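Local coordinates for endoglucanase, glycoside hydrolase family 5 protein (Cytophaga hutchinsonii, PDB 5IHS) that probably hydrolyses internal beta-1,4-glucosidic bonds of cellulose, as an endoglucanase built on a TIM barrel, at residues His125-Gln130 against Val157-Leu162. Numbering follows the deposited sequence.
Sequences HSHEAQ and VYNEPL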
ATOM      1  N   HIS A 125      -6.043  -1.859   8.008  1.00  6.61           N
ATOM      2  CA  HIS A 125      -5.024  -2.886   8.215  1.00  6.54           C
ATOM      3  C   HIS A 125      -5.587  -3.985   9.112  1.00  7.83           C
ATOM      4  O   HIS A 125      -5.267  -4.108  10.295  1.00  9.44           O
ATOM      5  CB  HIS A 125      -3.737  -2.269   8.747  1.00  7.04           C
ATOM      6  CG  HIS A 125      -2.535  -3.116   8.500  1.00  6.57           C
ATOM      7  ND1 HIS A 125      -1.877  -3.131   7.290  1.00  6.85           N
ATOM      8  CD2 HIS A 125      -1.880  -3.985   9.308  1.00  7.41           C
ATOM      9  CE1 HIS A 125      -0.853  -3.958   7.371  1.00  6.91           C
ATOM     10  NE2 HIS A 125      -0.835  -4.498   8.580  1.00  7.58           N
ATOM     11  N   SER A 126      -6.463  -4.777   8.498  1.00  7.97           N
ATOM     12  CA  SER A 126      -7.243  -5.807   9.163  1.00  9.02           C
ATOM     13  C   SER A 126      -7.030  -7.172   8.520  1.00  7.91           C
ATOM     14  O   SER A 126      -6.777  -7.284   7.317  1.00  7.84           O
ATOM     15  CB  SER A 126      -8.734  -5.466   9.071  1.00 11.23           C
ATOM     16  OG  SER A 126      -9.550  -6.457   9.674  1.00 13.58           O
ATOM     17  N   HIS A 127      -7.183  -8.209   9.354  1.00  8.42           N
ATOM     18  CA  HIS A 127      -7.248  -9.607   8.939  1.00  8.59           C
ATOM     19  C   HIS A 127      -8.658 -10.182   9.030  1.00  9.00           C
ATOM     20  O   HIS A 127      -8.840 -11.381   8.789  1.00 10.39           O
ATOM     21  CB  HIS A 127      -6.318 -10.477   9.800  1.00  9.35           C
ATOM     22  CG  HIS A 127      -4.860 -10.191   9.623  1.00  9.32           C
ATOM     23  ND1 HIS A 127      -4.231 -10.243   8.400  1.00  9.11           N
ATOM     24  CD2 HIS A 127      -3.905  -9.857  10.527  1.00 10.49           C
ATOM     25  CE1 HIS A 127      -2.949  -9.952   8.563  1.00  9.61           C
ATOM     26  NE2 HIS A 127      -2.721  -9.731   9.846  1.00 10.16           N
ATOM     27  N   GLU A 128      -9.656  -9.368   9.375  1.00  9.38           N
ATOM     28  CA  GLU A 128     -11.001  -9.895   9.601  1.00 10.29           C
ATOM     29  C   GLU A 128     -12.051  -8.805   9.413  1.00  9.38           C
ATOM     30  O   GLU A 128     -13.039  -8.726  10.144  1.00 10.35           O
ATOM     31  CB  GLU A 128     -11.103 -10.567  10.968  1.00 13.14           C
ATOM     32  CG  GLU A 128     -10.824  -9.666  12.131  1.00 17.52           C
ATOM     33  CD  GLU A 128     -11.041 -10.369  13.457  1.00 22.93           C
ATOM     34  OE1 GLU A 128     -10.593 -11.523  13.591  1.00 24.88           O
ATOM     35  OE2 GLU A 128     -11.671  -9.775  14.359  1.00 25.22           O
ATOM     36  N   ALA A 129     -11.870  -7.985   8.382  1.00  9.13           N
ATOM     37  CA  ALA A 129     -12.713  -6.809   8.194  1.00  9.54           C
ATOM     38  C   ALA A 129     -14.185  -7.176   8.031  1.00  9.52           C
ATOM     39  O   ALA A 129     -15.063  -6.422   8.460  1.00 10.42           O
ATOM     40  CB  ALA A 129     -12.221  -6.003   6.988  1.00  9.61           C
ATOM     41  N   GLN A 130     -14.468  -8.322   7.414  1.00  9.62           N
ATOM     42  CA  GLN A 130     -15.847  -8.706   7.148  1.00 10.90           C
ATOM     43  C   GLN A 130     -16.642  -8.931   8.422  1.00 11.88           C
ATOM     44  O   GLN A 130     -17.872  -8.981   8.358  1.00 12.75           O
ATOM     45  CB  GLN A 130     -15.908  -9.966   6.276  1.00 11.48           C
ATOM     46  CG  GLN A 130     -15.594 -11.301   6.973  1.00 11.67           C
ATOM     47  CD  GLN A 130     -14.123 -11.523   7.224  1.00 11.65           C
ATOM     48  OE1 GLN A 130     -13.279 -10.789   6.724  1.00 11.99           O
ATOM     49  NE2 GLN A 130     -13.799 -12.567   7.963  1.00 12.83           N
ATOM     50  N   VAL A 157      -9.123  -1.380   1.250  1.00  6.14           N
ATOM     51  CA  VAL A 157     -10.241  -1.652   2.158  1.00  6.17           C
ATOM     52  C   VAL A 157     -10.075  -2.874   3.051  1.00  6.30           C
ATOM     53  O   VAL A 157     -10.843  -3.022   4.012  1.00  7.15           O
ATOM     54  CB  VAL A 157     -11.576  -1.743   1.392  1.00  7.60           C
ATOM     55  CG1 VAL A 157     -11.875  -0.415   0.695  1.00  8.29           C
ATOM     56  CG2 VAL A 157     -11.590  -2.902   0.402  1.00  8.65           C
ATOM     57  N   TYR A 158      -9.102  -3.740   2.783  1.00  6.22           N
ATOM     58  CA  TYR A 158      -8.961  -4.976   3.568  1.00  6.39           C
ATOM     59  C   TYR A 158      -7.537  -5.513   3.353  1.00  6.05           C
ATOM     60  O   TYR A 158      -7.314  -6.333   2.463  1.00  6.40           O
ATOM     61  CB  TYR A 158     -10.006  -5.997   3.131  1.00  7.44           C
ATOM     62  CG  TYR A 158     -10.178  -7.227   4.006  1.00  7.43           C
ATOM     63  CD1 TYR A 158      -9.232  -7.596   4.951  1.00  7.01           C
ATOM     64  CD2 TYR A 158     -11.310  -8.024   3.868  1.00  7.91           C
ATOM     65  CE1 TYR A 158      -9.407  -8.732   5.727  1.00  7.62           C
ATOM     66  CE2 TYR A 158     -11.494  -9.154   4.638  1.00  8.41           C
ATOM     67  CZ  TYR A 158     -10.538  -9.505   5.565  1.00  7.79           C
ATOM     68  OH  TYR A 158     -10.669 -10.625   6.354  1.00  9.15           O
ATOM     69  N   ASN A 159      -6.598  -5.081   4.206  1.00  6.33           N
ATOM     70  CA  ASN A 159      -5.188  -5.442   4.071  1.00  6.14           C
ATOM     71  C   ASN A 159      -4.949  -6.896   3.664  1.00  6.25           C
ATOM     72  O   ASN A 159      -4.442  -7.158   2.562  1.00  6.08           O
ATOM     73  CB  ASN A 159      -4.491  -5.148   5.399  1.00  6.46           C
ATOM     74  CG  ASN A 159      -3.071  -5.673   5.447  1.00  6.58           C
ATOM     75  OD1 ASN A 159      -2.307  -5.478   4.512  1.00  7.33           O
ATOM     76  ND2 ASN A 159      -2.712  -6.367   6.526  1.00  7.42           N
ATOM     77  N   GLU A 160      -5.267  -7.834   4.565  1.00  6.07           N
ATOM     78  CA  GLU A 160      -4.862  -9.232   4.412  1.00  6.63           C
ATOM     79  C   GLU A 160      -5.927 -10.167   4.954  1.00  7.00           C
ATOM     80  O   GLU A 160      -5.862 -10.620   6.111  1.00  7.38           O
ATOM     81  CB  GLU A 160      -3.525  -9.515   5.084  1.00  6.97           C
ATOM     82  CG  GLU A 160      -2.343  -9.132   4.234  1.00  7.42           C
ATOM     83  CD  GLU A 160      -1.010  -9.531   4.837  1.00  8.05           C
ATOM     84  OE1 GLU A 160      -1.001 -10.181   5.912  1.00  9.60           O
ATOM     85  OE2 GLU A 160       0.039  -9.220   4.228  1.00  8.16           O
ATOM     86  N   PRO A 161      -6.911 -10.513   4.137  1.00  6.78           N
ATOM     87  CA  PRO A 161      -7.765 -11.653   4.470  1.00  6.90           C
ATOM     88  C   PRO A 161      -6.903 -12.876   4.774  1.00  7.55           C
ATOM     89  O   PRO A 161      -5.812 -13.047   4.226  1.00  8.19           O
ATOM     90  CB  PRO A 161      -8.605 -11.846   3.202  1.00  7.14           C
ATOM     91  CG  PRO A 161      -8.575 -10.499   2.509  1.00  7.19           C
ATOM     92  CD  PRO A 161      -7.202  -9.963   2.803  1.00  6.86           C
ATOM     93  N   LEU A 162      -7.400 -13.730   5.661  1.00  7.78           N
ATOM     94  CA  LEU A 162      -6.687 -14.933   6.070  1.00  8.97           C
ATOM     95  C   LEU A 162      -6.861 -16.050   5.037  1.00  8.33           C
ATOM     96  O   LEU A 162      -7.594 -15.925   4.055  1.00  8.72           O
ATOM     97  CB  LEU A 162      -7.170 -15.365   7.452  1.00 11.58           C
ATOM     98  CG  LEU A 162      -6.942 -14.311   8.538  1.00 14.64           C
ATOM     99  CD1 LEU A 162      -7.504 -14.794   9.862  1.00 17.19           C
ATOM    100  CD2 LEU A 162      -5.466 -13.968   8.680  1.00 15.57           C
TER
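Two hydrogen bonds grip S126 OG: it accepts from the backbone N of E128 at 2.9 Å, forming an ST turn, and pairs with the carboxylate of E91. The turn follows the end of strand 119-125, and the carbonyl of S126 takes the N-H of E160 almost along its C=O axis, N to O 3.2 Å. With CG anti to its carbonyl carbon, the H127 ring brings ND1 to E160 O at 2.8 Å, in the ring plane and on a carbonyl lone pair, while H127 CA adds a C-H...O contact to the same oxygen. E160 CB lies alongside that ring, and the E160 carboxylate oxygen OE2 is hydrogen-bonded to H220. N159, E160 and P161 form the Asn-Glu-Pro signature of family 5, at the C-terminal end of barrel strand 153-156; in relatives this glutamate is the acid/base. N159 turns its side chain anti to the backbone N (chi1 171°), laying the amide over one face of the H125 ring, planes 19° apart, with ND2 3.1 Å above the ring plane; H125 ND1 is hydrogen-bonded to D123. At the far end the Y158 ring is sandwiched: A129 CB sits over the centre of one face, 3.7 Å from the centroid, and P161 CG over the opposite face. Its OH donates to a lone pair of Q130 OE1 at 2.6 Å, met because the glutamine chain bends at chi2 (-76°). An alanine in place of Y158 would probably cost the surface between A129 CB and P161 CG as well as the donor to Q130 OE1. L162 CD2 packs against H127 CB at 3.8 Å.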